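Local structure of AvrRpt2 (Erwinia amylovora, 6HQZ) at residues R76-N81 with Q139-R144; E16-W21 with S34-G39; E65-V70 with A148-E153; V8-Q13 with T25-H30. The protein acts as a type III effector and C70-family, papain-like cysteine protease, of which this chain is the C-terminal protease part, probably cleaving proteins in the plant host. All blocks are in the same frame, centred on the assembly; numbering follows the deposited sequence.

Interactions 2 and 4 both use helix 19-27, probably the counterpart of the helix that in papain-like enzymes carries the nucleophilic cysteine near its start: 16-21 with 34-39 packs around its first turn, 8-13 with 25-30 around its last. They meet where Gln13 CB comes 3.5 Å from Gly19 C. Interaction 3 pairs two strands of the central sheet and touches all three other contacts: His30 NE2 of interaction 4 probably hydrogen-bonds Ser152 OG at 2.7 Å, Trp21 of interaction 2 packs on Leu67, and Phe78 of interaction 1 packs on Met149. Interaction 1 lies on the far side of the chain's centre from interactions 2 and 4, with centres about 23 and 22 Å away.

Interaction 1 of 4, residues R76-N81 with Q139-R144; sequences RQFSAN and QRLAWR
Arg76 spreads over one face of the Trp143 indole, with a CH-pi contact from its CA, and in this way the loop leading into helix 80-90 of the papain-like domain closes over the chain leaving helix 134-140. The backbone does part of the covering: Arg76 CA stands 3.5 Å from the centroid of the six-membered ring of Trp143, 11° off its normal. The side chain then slides past the tryptophan in the opposite direction, with Arg76 CD 3.6 Å from Trp143 CG. At its end the guanidinium lies parallel to the indole, the planes only 1° apart, but over Trp143 CB rather than over the ring centre, with Arg76 CZ 3.4 Å from that carbon. Gln77 brings its backbone N to 3.6 Å from Trp143 CH2 while its side chain turns away. Phe78 has CG beside its backbone N (chi1 -72°), and its ring reaches the tip of the indole, CE2 being 3.5 Å from Trp143 CH2. The two rings are nearly parallel yet slid so far apart that they barely overlap. Leu141 CD2 meets the Phe78 edge in plane and also lies 3.7 Å above the Trp143 face opposite Arg76. Asn138 ties both sides together, its OD1 bound by Phe78 N and its O by Trp143 NE1. Farther along, Ser79 is the N-cap of helix 80-90, its OG hydrogen-bonded to Glu82 N.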
loop_
_atom_site.group_PDB
_atom_site.type_symbol
_atom_site.label_atom_id
_atom_site.label_comp_id
_atom_site.label_asym_id
_atom_site.label_seq_id
_atom_site.Cartn_x
_atom_site.Cartn_y
_atom_site.Cartn_z
ATOM N N ARG A 76 8.815 17.247 5.685
ATOM C CA ARG A 76 7.609 17.938 5.218
ATOM C C ARG A 76 7.327 17.698 3.741
ATOM O O ARG A 76 6.926 18.625 3.020
ATOM C CB ARG A 76 7.712 19.439 5.436
ATOM C CG ARG A 76 8.092 19.898 6.813
ATOM C CD ARG A 76 6.885 20.039 7.671
ATOM N NE ARG A 76 6.790 21.241 8.521
ATOM C CZ ARG A 76 6.351 22.451 8.150
ATOM N NH1 ARG A 76 6.103 22.810 6.899
ATOM N NH2 ARG A 76 6.192 23.332 9.088
ATOM N N GLN A 77 7.540 16.469 3.280
ATOM C CA GLN A 77 7.223 16.092 1.922
ATOM C C GLN A 77 6.891 14.570 1.864
ATOM O O GLN A 77 7.617 13.777 2.408
ATOM C CB GLN A 77 8.465 16.353 1.103
ATOM C CG GLN A 77 8.285 16.617 -0.353
ATOM C CD GLN A 77 9.544 17.254 -0.919
ATOM O OE1 GLN A 77 9.606 18.482 -1.160
ATOM N NE2 GLN A 77 10.569 16.446 -1.079
ATOM N N PHE A 78 5.812 14.185 1.205
ATOM C CA PHE A 78 5.487 12.812 0.866
ATOM C C PHE A 78 5.773 12.549 -0.596
ATOM O O PHE A 78 5.542 13.404 -1.472
ATOM C CB PHE A 78 3.988 12.504 1.096
ATOM C CG PHE A 78 3.591 12.405 2.524
ATOM C CD1 PHE A 78 3.837 11.286 3.233
ATOM C CD2 PHE A 78 2.944 13.456 3.156
ATOM C CE1 PHE A 78 3.501 11.198 4.562
ATOM C CE2 PHE A 78 2.601 13.387 4.475
ATOM C CZ PHE A 78 2.824 12.250 5.163
ATOM N N SER A 79 6.164 11.311 -0.879
ATOM C CA SER A 79 6.209 10.839 -2.249
ATOM C C SER A 79 4.862 10.225 -2.631
ATOM O O SER A 79 4.066 9.775 -1.766
ATOM C CB SER A 79 7.313 9.812 -2.413
ATOM O OG SER A 79 7.049 8.711 -1.568
ATOM N N ALA A 80 4.621 10.193 -3.939
ATOM C CA ALA A 80 3.515 9.404 -4.516
ATOM C C ALA A 80 3.505 7.988 -3.963
ATOM O O ALA A 80 2.451 7.531 -3.494
ATOM C CB ALA A 80 3.588 9.388 -6.053
ATOM N N ASN A 81 4.644 7.296 -3.984
ATOM C CA ASN A 81 4.667 5.926 -3.464
ATOM C C ASN A 81 4.325 5.864 -1.973
ATOM O O ASN A 81 3.599 4.978 -1.540
ATOM C CB ASN A 81 6.022 5.245 -3.680
ATOM C CG ASN A 81 6.277 4.888 -5.122
ATOM O OD1 ASN A 81 5.360 4.756 -5.929
ATOM N ND2 ASN A 81 7.524 4.750 -5.458
ATOM N N GLN A 139 2.663 21.274 -0.156
ATOM C CA GLN A 139 2.764 22.703 0.220
ATOM C C GLN A 139 1.702 23.110 1.224
ATOM O O GLN A 139 1.973 23.932 2.087
ATOM C CB GLN A 139 2.567 23.577 -0.982
ATOM C CG GLN A 139 2.617 25.074 -0.652
ATOM C CD GLN A 139 2.274 25.887 -1.890
ATOM O OE1 GLN A 139 2.371 25.377 -3.020
ATOM N NE2 GLN A 139 1.862 27.148 -1.691
ATOM N N ARG A 140 0.529 22.500 1.111
ATOM C CA ARG A 140 -0.670 23.019 1.811
ATOM C C ARG A 140 -1.167 22.178 2.936
ATOM O O ARG A 140 -1.997 22.637 3.687
ATOM C CB ARG A 140 -1.779 23.219 0.786
ATOM C CG ARG A 140 -1.358 24.178 -0.307
ATOM C CD ARG A 140 -2.455 24.437 -1.306
ATOM N NE ARG A 140 -2.037 25.555 -2.152
ATOM C CZ ARG A 140 -2.008 26.818 -1.729
ATOM N NH1 ARG A 140 -2.446 27.145 -0.493
ATOM N NH2 ARG A 140 -1.543 27.762 -2.527
ATOM N N LEU A 141 -0.607 20.985 3.123
ATOM C CA LEU A 141 -0.979 20.143 4.236
ATOM C C LEU A 141 -0.704 20.815 5.562
ATOM O O LEU A 141 0.239 21.649 5.675
ATOM C CB LEU A 141 -0.181 18.813 4.197
ATOM C CG LEU A 141 -0.524 17.772 5.241
ATOM C CD1 LEU A 141 -1.935 17.194 5.130
ATOM C CD2 LEU A 141 0.492 16.632 5.136
ATOM N N ALA A 142 -1.545 20.519 6.537
ATOM C CA ALA A 142 -1.376 21.067 7.890
ATOM C C ALA A 142 -0.178 20.513 8.692
ATOM O O ALA A 142 -0.359 20.058 9.774
ATOM C CB ALA A 142 -2.659 20.863 8.675
ATOM N N TRP A 143 1.020 20.736 8.198
ATOM C CA TRP A 143 2.260 20.213 8.787
ATOM C C TRP A 143 2.476 20.609 10.224
ATOM O O TRP A 143 3.130 19.901 10.953
ATOM C CB TRP A 143 3.447 20.667 7.969
ATOM C CG TRP A 143 3.475 20.101 6.647
ATOM C CD1 TRP A 143 3.171 20.716 5.504
ATOM C CD2 TRP A 143 3.819 18.765 6.313
ATOM N NE1 TRP A 143 3.326 19.864 4.450
ATOM C CE2 TRP A 143 3.703 18.645 4.920
ATOM C CE3 TRP A 143 4.238 17.661 7.056
ATOM C CZ2 TRP A 143 3.979 17.441 4.232
ATOM C CZ3 TRP A 143 4.566 16.466 6.371
ATOM C CH2 TRP A 143 4.401 16.369 4.976
ATOM N N ARG A 144 1.888 21.713 10.656
ATOM C CA ARG A 144 2.104 22.232 11.980
ATOM C C ARG A 144 1.534 21.361 13.073
ATOM O O ARG A 144 1.982 21.458 14.242
ATOM C CB ARG A 144 1.574 23.669 12.148
ATOM C CG ARG A 144 1.780 24.258 13.514
ATOM C CD ARG A 144 1.336 25.706 13.557
ATOM N NE ARG A 144 2.266 26.453 14.348
ATOM C CZ ARG A 144 2.278 27.779 14.392
ATOM N NH1 ARG A 144 1.384 28.496 13.687
ATOM N NH2 ARG A 144 3.187 28.382 15.134
#

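Interaction 2 of 4, residues E16-W21 with S34-G39; sequences ERMGCW and SGPRLG
Met18 CA is 6.9 Å from Gly39 CA and Trp21 CA 7.0 Å from Gly35 CA, where a type II turn from Glu16 to Gly19 leads into helix 19-27 and the irregular loop 34-39 packs on its first turn. As in papain-like proteases, this end of the helix probably carries the nucleophile. Trp21, Met18 and Pro36 share the contact about equally. Trp21 CG is anti to the backbone N (chi1 163°), and the indole reaches out to the loop. Pro36 CD sits over that ring, a CH-pi contact 3.9 Å from the centroid of the six-membered ring of Trp21 and 17° off its normal. Trp21 NE1 donates to Ser34 O at 3.3 Å, but the bond is long and bent, with an angle of 135° at the hydrogen. The nitrogen stands well above the carbonyl plane, and the oxygen is tilted out of the indole plane. Beside this bond Gly35, lacking a side chain, brings CA to 3.5 Å from Trp21 NE1.

Met18 closes the other end. It occupies the third position of the turn with positive phi, and its chain is bent at chi2 and chi3, which place SD and CE. Met18 SD lies 4.0 Å from Gly39 CA, and Met18 CE rests 4.1 Å from Pro36 CD, so the proline ring is touched by both Met18 and Trp21. Met18 and Gly39 are each the N-cap residue of the helix that follows.

Around the contact, Pro36 also packs on Leu43 of helix 40-45 and on Gln54 and Leu61 of helix 49-65, Met18 touches Leu40, and Trp21 leans on Met106 of strand 104-113.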
loop_
_atom_site.group_PDB
_atom_site.type_symbol
_atom_site.label_atom_id
_atom_site.label_comp_id
_atom_site.label_asym_id
_atom_site.label_seq_id
_atom_site.Cartn_x
_atom_site.Cartn_y
_atom_site.Cartn_z
ATOM N N GLU A 16 -23.912 22.989 7.131
ATOM C CA GLU A 16 -23.761 22.618 8.521
ATOM C C GLU A 16 -22.460 23.221 9.081
ATOM O O GLU A 16 -21.484 23.385 8.369
ATOM C CB GLU A 16 -23.676 21.081 8.590
ATOM C CG GLU A 16 -23.947 20.589 10.001
ATOM C CD GLU A 16 -23.763 19.085 10.185
ATOM O OE1 GLU A 16 -24.255 18.576 11.219
ATOM O OE2 GLU A 16 -23.130 18.431 9.320
ATOM N N ARG A 17 -22.448 23.493 10.371
ATOM C CA ARG A 17 -21.229 23.969 11.033
ATOM C C ARG A 17 -20.141 22.887 11.129
ATOM O O ARG A 17 -20.424 21.800 11.558
ATOM C CB ARG A 17 -21.664 24.390 12.422
ATOM C CG ARG A 17 -20.608 24.803 13.419
ATOM C CD ARG A 17 -21.375 25.351 14.621
ATOM N NE ARG A 17 -20.514 25.784 15.715
ATOM C CZ ARG A 17 -20.922 26.456 16.799
ATOM N NH1 ARG A 17 -22.195 26.826 16.966
ATOM N NH2 ARG A 17 -20.014 26.808 17.713
ATOM N N MET A 18 -18.912 23.202 10.747
ATOM C CA MET A 18 -17.831 22.230 10.657
ATOM C C MET A 18 -18.287 21.026 9.809
ATOM O O MET A 18 -17.965 19.869 10.072
ATOM C CB MET A 18 -17.427 21.785 12.054
ATOM C CG MET A 18 -16.731 22.890 12.832
ATOM S SD MET A 18 -15.087 22.987 12.126
ATOM C CE MET A 18 -14.530 21.249 12.444
ATOM N N GLY A 19 -19.069 21.342 8.801
ATOM C CA GLY A 19 -19.669 20.331 7.946
ATOM C C GLY A 19 -18.637 19.431 7.300
ATOM O O GLY A 19 -18.951 18.252 7.109
ATOM N N CYS A 20 -17.420 19.928 6.999
ATOM C CA CYS A 20 -16.390 19.113 6.347
ATOM C C CYS A 20 -15.891 18.025 7.297
ATOM O O CYS A 20 -15.630 16.900 6.852
ATOM C CB CYS A 20 -15.259 19.934 5.724
ATOM S SG CYS A 20 -14.472 21.012 6.904
ATOM N N TRP A 21 -15.842 18.311 8.597
ATOM C CA TRP A 21 -15.487 17.250 9.571
ATOM C C TRP A 21 -16.483 16.051 9.530
ATOM O O TRP A 21 -16.078 14.848 9.521
ATOM C CB TRP A 21 -15.360 17.831 10.982
ATOM C CG TRP A 21 -15.417 16.768 12.112
ATOM C CD1 TRP A 21 -16.518 16.321 12.776
ATOM C CD2 TRP A 21 -14.311 16.043 12.630
ATOM N NE1 TRP A 21 -16.154 15.351 13.696
ATOM C CE2 TRP A 21 -14.799 15.187 13.645
ATOM C CE3 TRP A 21 -12.950 16.094 12.392
ATOM C CZ2 TRP A 21 -13.977 14.335 14.363
ATOM C CZ3 TRP A 21 -12.125 15.243 13.112
ATOM C CH2 TRP A 21 -12.637 14.385 14.079
ATOM N N SER A 34 -20.037 14.521 17.381
ATOM C CA SER A 34 -19.413 15.773 17.818
ATOM C C SER A 34 -18.018 15.926 17.222
ATOM O O SER A 34 -17.429 14.990 16.705
ATOM C CB SER A 34 -19.361 15.848 19.345
ATOM O OG SER A 34 -18.483 14.875 19.873
ATOM N N GLY A 35 -17.487 17.131 17.285
ATOM C CA GLY A 35 -16.264 17.427 16.573
ATOM C C GLY A 35 -15.485 18.440 17.344
ATOM O O GLY A 35 -15.891 18.859 18.428
ATOM N N PRO A 36 -14.365 18.859 16.789
ATOM C CA PRO A 36 -13.563 19.860 17.448
ATOM C C PRO A 36 -14.405 21.084 17.788
ATOM O O PRO A 36 -15.290 21.503 17.011
ATOM C CB PRO A 36 -12.501 20.165 16.420
ATOM C CG PRO A 36 -12.407 18.873 15.627
ATOM C CD PRO A 36 -13.833 18.520 15.465
ATOM N N ARG A 37 -14.135 21.609 18.962
ATOM C CA ARG A 37 -14.985 22.599 19.580
ATOM C C ARG A 37 -14.725 23.950 18.903
ATOM O O ARG A 37 -15.623 24.788 18.749
ATOM C CB ARG A 37 -14.670 22.639 21.077
ATOM C CG ARG A 37 -15.727 23.311 21.942
ATOM C CD ARG A 37 -15.191 23.744 23.305
ATOM N NE ARG A 37 -15.766 25.042 23.718
ATOM C CZ ARG A 37 -15.302 26.256 23.375
ATOM N NH1 ARG A 37 -14.224 26.408 22.597
ATOM N NH2 ARG A 37 -15.928 27.345 23.814
ATOM N N LEU A 38 -13.475 24.164 18.501
ATOM C CA LEU A 38 -13.140 25.363 17.757
ATOM C C LEU A 38 -13.051 24.939 16.261
ATOM O O LEU A 38 -13.138 23.741 15.890
ATOM C CB LEU A 38 -11.859 26.055 18.310
ATOM C CG LEU A 38 -11.789 26.667 19.736
ATOM C CD1 LEU A 38 -10.364 27.143 20.037
ATOM C CD2 LEU A 38 -12.778 27.814 20.019
ATOM N N GLY A 39 -12.889 25.934 15.418
ATOM C CA GLY A 39 -12.868 25.740 13.997
ATOM C C GLY A 39 -11.621 25.098 13.452
ATOM O O GLY A 39 -10.703 24.644 14.177
#

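Interaction 3 of 4, residues E65-V70 with A148-E153; sequences ENLAEV and AMLYSE
Ala68 CB rests over a face of the Tyr151 ring, towards its rim and 3.6 Å from Tyr151 CZ, a CH-pi contact between antiparallel strands 67-69 and 149-152 in the central sheet of the papain-like fold. Tyr151 CG sits between its backbone N and carbonyl carbon (chi1 66°), and the ring lies across Ala68. Val70 CG2 extends this apolar patch, 3.9 Å from Tyr151 CD2, and also touches Met149 CB. On the other face of the sheet, Leu150 CD2 lies 3.7 Å from Glu69 CB, and Leu67 CD1 loosely approaches Leu150 CD1.

Between these faces Ala68 and Tyr151 form a hydrogen-bonded pair: Ala68 N to Tyr151 O is 2.8 Å, and Tyr151 N to Ala68 O is 2.7 Å. Val70 N donates to Met149 O at one end of the pairing. At the other, Glu153 N reaches Asn66 O at 2.9 Å; Asn66, with positive phi, belongs to the Schellman motif that follows helix 49-65.

Glu69 OE2 turns to an outside partner, a salt bridge with Arg55. Past the last strand pair a water accepts from Met149 N at 2.9 Å and can donate to Val70 O, 2.8 Å away.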
loop_
_atom_site.group_PDB
_atom_site.type_symbol
_atom_site.label_atom_id
_atom_site.label_comp_id
_atom_site.label_asym_id
_atom_site.label_seq_id
_atom_site.Cartn_x
_atom_site.Cartn_y
_atom_site.Cartn_z
ATOM N N GLU A 65 -13.306 7.575 19.169
ATOM C CA GLU A 65 -13.924 7.168 17.921
ATOM C C GLU A 65 -13.041 6.322 17.063
ATOM O O GLU A 65 -13.331 6.186 15.895
ATOM C CB GLU A 65 -14.301 8.392 17.101
ATOM C CG GLU A 65 -15.131 9.407 17.843
ATOM C CD GLU A 65 -16.469 8.857 18.262
ATOM O OE1 GLU A 65 -16.965 7.875 17.651
ATOM O OE2 GLU A 65 -17.026 9.426 19.202
ATOM N N ASN A 66 -11.960 5.791 17.621
ATOM C CA ASN A 66 -11.074 4.880 16.906
ATOM C C ASN A 66 -10.541 5.459 15.601
ATOM O O ASN A 66 -10.648 4.877 14.507
ATOM C CB ASN A 66 -11.774 3.555 16.690
ATOM C CG ASN A 66 -12.336 3.008 17.981
ATOM O OD1 ASN A 66 -13.541 2.904 18.141
ATOM N ND2 ASN A 66 -11.453 2.692 18.934
ATOM N N LEU A 67 -9.975 6.643 15.734
ATOM C CA LEU A 67 -9.231 7.273 14.656
ATOM C C LEU A 67 -7.774 7.349 15.119
ATOM O O LEU A 67 -7.484 7.323 16.314
ATOM C CB LEU A 67 -9.783 8.652 14.369
ATOM C CG LEU A 67 -11.220 8.851 13.869
ATOM C CD1 LEU A 67 -11.488 10.350 13.888
ATOM C CD2 LEU A 67 -11.401 8.390 12.431
ATOM N N ALA A 68 -6.871 7.353 14.160
ATOM C CA ALA A 68 -5.458 7.512 14.384
ATOM C C ALA A 68 -4.822 8.391 13.321
ATOM O O ALA A 68 -5.369 8.589 12.226
ATOM C CB ALA A 68 -4.764 6.164 14.383
ATOM N N GLU A 69 -3.641 8.881 13.667
ATOM C CA GLU A 69 -2.925 9.829 12.813
ATOM C C GLU A 69 -1.698 9.233 12.198
ATOM O O GLU A 69 -1.055 8.357 12.767
ATOM C CB GLU A 69 -2.548 11.085 13.573
ATOM C CG GLU A 69 -1.524 10.919 14.701
ATOM C CD GLU A 69 -1.537 12.061 15.715
ATOM O OE1 GLU A 69 -2.455 12.940 15.716
ATOM O OE2 GLU A 69 -0.597 12.115 16.499
ATOM N N VAL A 70 -1.384 9.731 11.040
ATOM C CA VAL A 70 -0.188 9.339 10.313
ATOM C C VAL A 70 1.010 10.132 10.839
ATOM O O VAL A 70 0.922 11.356 10.928
ATOM C CB VAL A 70 -0.367 9.718 8.837
ATOM C CG1 VAL A 70 0.934 9.421 8.073
ATOM C CG2 VAL A 70 -1.552 9.003 8.208
ATOM N N ALA A 148 -2.672 16.135 11.232
ATOM C CA ALA A 148 -2.906 16.602 9.893
ATOM C C ALA A 148 -3.644 15.560 9.030
ATOM O O ALA A 148 -4.439 15.959 8.170
ATOM C CB ALA A 148 -1.601 17.041 9.252
ATOM N N MET A 149 -3.387 14.257 9.273
ATOM C CA MET A 149 -3.869 13.175 8.412
ATOM C C MET A 149 -4.380 12.098 9.345
ATOM O O MET A 149 -3.573 11.524 10.107
ATOM C CB MET A 149 -2.686 12.641 7.596
ATOM C CG MET A 149 -2.284 13.579 6.414
ATOM S SD MET A 149 -0.756 13.007 5.702
ATOM C CE MET A 149 -1.283 11.562 4.875
ATOM N N LEU A 150 -5.701 11.874 9.336
ATOM C CA LEU A 150 -6.350 10.939 10.197
ATOM C C LEU A 150 -6.927 9.775 9.406
ATOM O O LEU A 150 -7.390 9.925 8.265
ATOM C CB LEU A 150 -7.465 11.581 11.013
ATOM C CG LEU A 150 -7.057 12.597 12.072
ATOM C CD1 LEU A 150 -8.298 13.154 12.759
ATOM C CD2 LEU A 150 -6.135 12.020 13.143
ATOM N N TYR A 151 -6.921 8.612 10.054
ATOM C CA TYR A 151 -7.489 7.406 9.437
ATOM C C TYR A 151 -8.260 6.588 10.436
ATOM O O TYR A 151 -8.117 6.809 11.668
ATOM C CB TYR A 151 -6.383 6.591 8.749
ATOM C CG TYR A 151 -5.324 5.991 9.673
ATOM C CD1 TYR A 151 -5.497 4.715 10.247
ATOM C CD2 TYR A 151 -4.121 6.680 9.928
ATOM C CE1 TYR A 151 -4.522 4.174 11.090
ATOM C CE2 TYR A 151 -3.147 6.143 10.743
ATOM C CZ TYR A 151 -3.362 4.915 11.326
ATOM O OH TYR A 151 -2.378 4.454 12.093
ATOM N N SER A 152 -9.025 5.610 9.903
ATOM C CA SER A 152 -9.862 4.735 10.696
ATOM C C SER A 152 -9.073 3.565 11.262
ATOM O O SER A 152 -8.379 2.891 10.540
ATOM C CB SER A 152 -11.023 4.101 9.889
ATOM O OG SER A 152 -11.897 3.411 10.803
ATOM N N GLU A 153 -9.194 3.352 12.560
ATOM C CA GLU A 153 -8.703 2.107 13.204
ATOM C C GLU A 153 -9.740 0.973 13.211
ATOM O O GLU A 153 -9.412 -0.147 13.631
ATOM C CB GLU A 153 -8.220 2.389 14.623
ATOM C CG GLU A 153 -6.919 3.171 14.647
ATOM C CD GLU A 153 -6.299 3.231 16.035
ATOM O OE1 GLU A 153 -7.052 3.375 17.043
ATOM O OE2 GLU A 153 -5.050 3.130 16.107
HETATM O O HOH W 1 -0.979 13.353 10.586
#

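Interaction 4 of 4, residues V8-Q13 with T25-H30; sequences VPYVSQ and TRMLGH
Val11 points its backbone N-H at a thioether: the nitrogen donates to Met27 SD in a weak hydrogen bond of 3.5 Å, with an angle of 156° at the hydrogen. Met27 SD also makes a Met-aromatic contact with Tyr10, oblique to the ring and 4.2 Å from Tyr10 CD1; the two side chains lie side by side and point the same way. Met27 is held closely along its length. Met27 CG comes within 3.1 Å of Pro9 O, and beyond the sulfur chi3 of -95° places Met27 CE 3.5 Å from Val11 O.

Helix 19-27 is probably the counterpart of the helix that bears the active-site cysteine in papain-like enzymes; segment 8-13 runs across its C-terminal end. There Val11 straddles two residues of the helix. Val11 CG2 lies 3.8 Å from Met27 CG, while Val11 CG1 stands 3.9 Å above the centre of the Arg26 guanidinium, the two side chains crossing at about a right angle. Val8 CG1 reaches Met27 O at 3.6 Å, near the Schellman motif in which Gly29, with positive phi, ends the helix. Tyr10 is tied on beyond the contact through OH to Asp123 O, and Met27 also packs on Val108 of strand 104-113.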
loop_
_atom_site.group_PDB
_atom_site.type_symbol
_atom_site.label_atom_id
_atom_site.label_comp_id
_atom_site.label_asym_id
_atom_site.label_seq_id
_atom_site.Cartn_x
_atom_site.Cartn_y
_atom_site.Cartn_z
ATOM N N VAL A 8 -14.549 4.486 -1.776
ATOM C CA VAL A 8 -14.871 5.375 -0.703
ATOM C C VAL A 8 -16.155 6.147 -1.084
ATOM O O VAL A 8 -16.219 6.757 -2.127
ATOM C CB VAL A 8 -13.668 6.269 -0.436
ATOM C CG1 VAL A 8 -13.958 7.105 0.780
ATOM C CG2 VAL A 8 -12.466 5.356 -0.177
ATOM N N PRO A 9 -17.195 6.037 -0.254
ATOM C CA PRO A 9 -18.423 6.751 -0.521
ATOM C C PRO A 9 -18.220 8.260 -0.382
ATOM O O PRO A 9 -17.328 8.728 0.375
ATOM C CB PRO A 9 -19.386 6.233 0.544
ATOM C CG PRO A 9 -18.541 5.684 1.645
ATOM C CD PRO A 9 -17.235 5.278 1.024
ATOM N N TYR A 10 -18.940 9.010 -1.191
ATOM C CA TYR A 10 -18.757 10.482 -1.216
ATOM C C TYR A 10 -19.859 11.067 -0.339
ATOM O O TYR A 10 -21.021 10.735 -0.543
ATOM C CB TYR A 10 -18.860 11.005 -2.655
ATOM C CG TYR A 10 -18.799 12.495 -2.632
ATOM C CD1 TYR A 10 -17.596 13.148 -2.292
ATOM C CD2 TYR A 10 -19.947 13.246 -2.761
ATOM C CE1 TYR A 10 -17.570 14.541 -2.221
ATOM C CE2 TYR A 10 -19.909 14.636 -2.688
ATOM C CZ TYR A 10 -18.724 15.263 -2.422
ATOM O OH TYR A 10 -18.768 16.663 -2.299
ATOM N N VAL A 11 -19.514 12.007 0.570
ATOM C CA VAL A 11 -20.488 12.696 1.391
ATOM C C VAL A 11 -20.131 14.207 1.267
ATOM O O VAL A 11 -18.950 14.525 1.429
ATOM C CB VAL A 11 -20.417 12.236 2.881
ATOM C CG1 VAL A 11 -21.401 13.002 3.744
ATOM C CG2 VAL A 11 -20.645 10.703 2.990
ATOM N N SER A 12 -21.114 15.037 0.897
ATOM C CA SER A 12 -20.942 16.498 0.822
ATOM C C SER A 12 -21.203 17.164 2.169
ATOM O O SER A 12 -21.959 16.655 3.002
ATOM C CB SER A 12 -21.870 17.091 -0.251
ATOM O OG SER A 12 -23.242 16.874 0.001
ATOM N N GLN A 13 -20.566 18.320 2.400
ATOM C CA GLN A 13 -20.815 19.059 3.636
ATOM C C GLN A 13 -22.017 19.846 3.230
ATOM O O GLN A 13 -22.131 20.307 2.082
ATOM C CB GLN A 13 -19.632 19.967 4.021
ATOM C CG GLN A 13 -19.386 21.132 3.100
ATOM C CD GLN A 13 -18.090 21.909 3.476
ATOM O OE1 GLN A 13 -16.995 21.597 3.003
ATOM N NE2 GLN A 13 -18.226 22.831 4.394
ATOM N N THR A 25 -15.467 12.294 8.211
ATOM C CA THR A 25 -15.492 11.177 9.139
ATOM C C THR A 25 -16.542 10.127 8.642
ATOM O O THR A 25 -16.213 8.941 8.676
ATOM C CB THR A 25 -15.741 11.596 10.589
ATOM O OG1 THR A 25 -16.909 12.397 10.652
ATOM C CG2 THR A 25 -14.607 12.327 11.140
ATOM N N ARG A 26 -17.674 10.575 8.067
ATOM C CA ARG A 26 -18.664 9.676 7.439
ATOM C C ARG A 26 -18.086 8.930 6.220
ATOM O O ARG A 26 -18.303 7.705 6.078
ATOM C CB ARG A 26 -20.005 10.374 7.078
ATOM C CG ARG A 26 -21.212 9.438 7.111
ATOM C CD ARG A 26 -22.603 10.122 7.216
ATOM N NE ARG A 26 -22.481 11.524 7.634
ATOM C CZ ARG A 26 -23.240 12.537 7.222
ATOM N NH1 ARG A 26 -24.278 12.341 6.416
ATOM N NH2 ARG A 26 -22.962 13.761 7.667
ATOM N N MET A 27 -17.281 9.620 5.406
ATOM C CA MET A 27 -16.595 8.963 4.302
ATOM C C MET A 27 -15.613 7.902 4.776
ATOM O O MET A 27 -15.397 6.934 4.047
ATOM C CB MET A 27 -15.921 9.943 3.355
ATOM C CG MET A 27 -16.899 10.823 2.631
ATOM S SD MET A 27 -16.111 11.814 1.353
ATOM C CE MET A 27 -15.796 13.340 2.206
ATOM N N LEU A 28 -15.077 8.061 5.985
ATOM C CA LEU A 28 -14.148 7.071 6.577
ATOM C C LEU A 28 -14.869 5.851 7.228
ATOM O O LEU A 28 -14.193 4.973 7.795
ATOM C CB LEU A 28 -13.222 7.721 7.599
ATOM C CG LEU A 28 -11.811 8.068 7.121
ATOM C CD1 LEU A 28 -11.697 8.927 5.853
ATOM C CD2 LEU A 28 -11.026 8.691 8.255
ATOM N N GLY A 29 -16.202 5.877 7.239
ATOM C CA GLY A 29 -17.067 4.828 7.832
ATOM C C GLY A 29 -17.595 5.116 9.247
ATOM O O GLY A 29 -18.308 4.302 9.786
ATOM N N HIS A 30 -17.272 6.269 9.835
ATOM C CA HIS A 30 -17.660 6.610 11.226
ATOM C C HIS A 30 -18.903 7.497 11.273
ATOM O O HIS A 30 -19.148 8.322 10.374
ATOM C CB HIS A 30 -16.500 7.359 11.925
ATOM C CG HIS A 30 -15.268 6.527 12.119
ATOM N ND1 HIS A 30 -14.785 6.183 13.367
ATOM C CD2 HIS A 30 -14.451 5.937 11.221
ATOM C CE1 HIS A 30 -13.722 5.412 13.227
ATOM N NE2 HIS A 30 -13.504 5.236 11.936
#